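Local coordinates for uncharacterized egV family protein COG1307 (Ruminococcus gnavus, PDB 3JR7) that is of unknown function but probably binds a lipid such as a fatty acid, at residues A[167-170]-A[171-175]. Sequence-based numbering, arbitrary orientation.
Sequences VECY and IEEQH
CB of Q174 lies over one face of the Y170 ring, 4.2 Å above its plane and offset toward the rim, while OE1 of E173 lies at the ring edge, near its plane. The Q174 amide is turned steeply to the ring, the two planes 76° apart, so its amide does not stack. Instead NE2 donates to OH of Y170 at 3.1 Å, in a fairly straight bond (152° at the hydrogen) that leaves somewhat out of the amide plane. A chi1 of 175° swings the Y170 ring to the far side from its own backbone N, and the Q174 chain, likewise trans at chi1 and extended beyond CG, carries NE2 to the hydroxyl end of the ring. The same NE2 also donates to the backbone O of G142, so the amide is gripped from two partners, and both side chains rest on L145 of helix 141-155. With a phenylalanine in place of Y170, the Q174 amide would lose its bond to the hydroxyl and is likely to be less firmly fixed in rotation, with the G142 bond remaining.

This is the C-terminal end of helix 160-173, where i to i+4 backbone bonds run on until Q174 N meets Y170 O at 2.9 Å; Q174 then turns out of the helical conformation and the chain runs toward strand 176-179. One turn back, CD1 of I171 lies 4.1 Å from CG1 of V167, and both side chains touch I146 and F134, joining the helix to helix 141-155 and strand 130-135. E168 runs alongside I171, OE1 being 3.9 Å from CD1, while its OE2 is hydrogen-bonded to H132. On the exposed side, C169, which forms a disulfide with another chain in a crystal of this protein, has SG 3.4 Å from OE2 of E173.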
loop_
_atom_site.group_PDB
_atom_site.type_symbol
_atom_site.label_atom_id
_atom_site.label_comp_id
_atom_site.label_asym_id
_atom_site.label_seq_id
_atom_site.Cartn_x
_atom_site.Cartn_y
_atom_site.Cartn_z
ATOM N N VAL A 167 4.348 14.627 6.506
ATOM C CA VAL A 167 3.879 13.386 5.929
ATOM C C VAL A 167 2.666 13.606 5.038
ATOM O O VAL A 167 2.574 12.996 3.991
ATOM C CB VAL A 167 3.597 12.341 7.013
ATOM C CG1 VAL A 167 2.895 11.126 6.411
ATOM C CG2 VAL A 167 4.945 11.954 7.726
ATOM N N GLU A 168 1.726 14.457 5.455
ATOM C CA GLU A 168 0.613 14.803 4.590
ATOM C C GLU A 168 1.116 15.430 3.285
ATOM O O GLU A 168 0.543 15.150 2.229
ATOM C CB GLU A 168 -0.461 15.667 5.289
ATOM C CG GLU A 168 -1.225 14.940 6.413
ATOM C CD GLU A 168 -2.300 13.892 5.938
ATOM O OE1 GLU A 168 -2.465 13.752 4.663
ATOM O OE2 GLU A 168 -2.990 13.259 6.853
ATOM N N CYS A 169 2.181 16.235 3.344
ATOM C CA CYS A 169 2.792 16.790 2.129
ATOM C C CYS A 169 3.348 15.647 1.260
ATOM O O CYS A 169 3.089 15.573 0.062
ATOM C CB CYS A 169 3.919 17.789 2.462
ATOM S SG CYS A 169 4.909 18.309 0.990
ATOM N N TYR A 170 4.112 14.769 1.877
ATOM C CA TYR A 170 4.608 13.608 1.160
ATOM C C TYR A 170 3.474 12.826 0.462
ATOM O O TYR A 170 3.617 12.440 -0.718
ATOM C CB TYR A 170 5.436 12.682 2.075
ATOM C CG TYR A 170 5.834 11.417 1.319
ATOM C CD1 TYR A 170 6.655 11.499 0.198
ATOM C CD2 TYR A 170 5.344 10.168 1.676
ATOM C CE1 TYR A 170 6.976 10.372 -0.547
ATOM C CE2 TYR A 170 5.689 9.025 0.953
ATOM C CZ TYR A 170 6.492 9.144 -0.165
ATOM O OH TYR A 170 6.810 8.046 -0.928
ATOM N N ILE A 171 2.353 12.617 1.148
ATOM C CA ILE A 171 1.222 11.909 0.570
ATOM C C ILE A 171 0.742 12.611 -0.698
ATOM O O ILE A 171 0.465 11.970 -1.731
ATOM C CB ILE A 171 0.121 11.734 1.610
ATOM C CG1 ILE A 171 0.600 10.693 2.669
ATOM C CG2 ILE A 171 -1.160 11.283 1.012
ATOM C CD1 ILE A 171 -0.335 10.574 3.886
ATOM N N GLU A 172 0.685 13.927 -0.630
ATOM C CA GLU A 172 0.287 14.753 -1.778
ATOM C C GLU A 172 1.271 14.643 -2.958
ATOM O O GLU A 172 0.841 14.616 -4.107
ATOM C CB GLU A 172 0.150 16.230 -1.305
ATOM C CG GLU A 172 -0.365 17.224 -2.365
ATOM C CD GLU A 172 0.731 17.941 -3.134
ATOM O OE1 GLU A 172 1.939 17.798 -2.799
ATOM O OE2 GLU A 172 0.371 18.672 -4.085
ATOM N N GLU A 173 2.568 14.519 -2.676
ATOM C CA GLU A 173 3.570 14.317 -3.732
ATOM C C GLU A 173 3.565 12.914 -4.322
ATOM O O GLU A 173 3.942 12.740 -5.489
ATOM C CB GLU A 173 4.982 14.588 -3.210
ATOM C CG GLU A 173 5.085 16.033 -2.681
ATOM C CD GLU A 173 6.339 16.331 -1.828
ATOM O OE1 GLU A 173 6.945 15.459 -1.181
ATOM O OE2 GLU A 173 6.709 17.506 -1.793
ATOM N N GLN A 174 3.152 11.930 -3.513
ATOM C CA GLN A 174 3.262 10.510 -3.861
ATOM C C GLN A 174 2.234 10.060 -4.895
ATOM O O GLN A 174 1.039 10.265 -4.690
ATOM C CB GLN A 174 3.096 9.672 -2.590
ATOM C CG GLN A 174 3.423 8.190 -2.728
ATOM C CD GLN A 174 2.996 7.403 -1.493
ATOM O OE1 GLN A 174 1.803 7.276 -1.236
ATOM N NE2 GLN A 174 3.968 6.828 -0.758
ATOM N N HIS A 175 2.696 9.376 -5.963
ATOM C CA HIS A 175 1.823 8.780 -6.987
ATOM C C HIS A 175 2.072 7.265 -7.079
ATOM O O HIS A 175 3.196 6.817 -6.915
ATOM C CB HIS A 175 2.139 9.342 -8.391
ATOM C CG HIS A 175 1.951 10.815 -8.521
ATOM N ND1 HIS A 175 2.915 11.717 -8.127
ATOM C CD2 HIS A 175 0.889 11.547 -8.927
ATOM C CE1 HIS A 175 2.461 12.944 -8.317
ATOM N NE2 HIS A 175 1.232 12.868 -8.786
#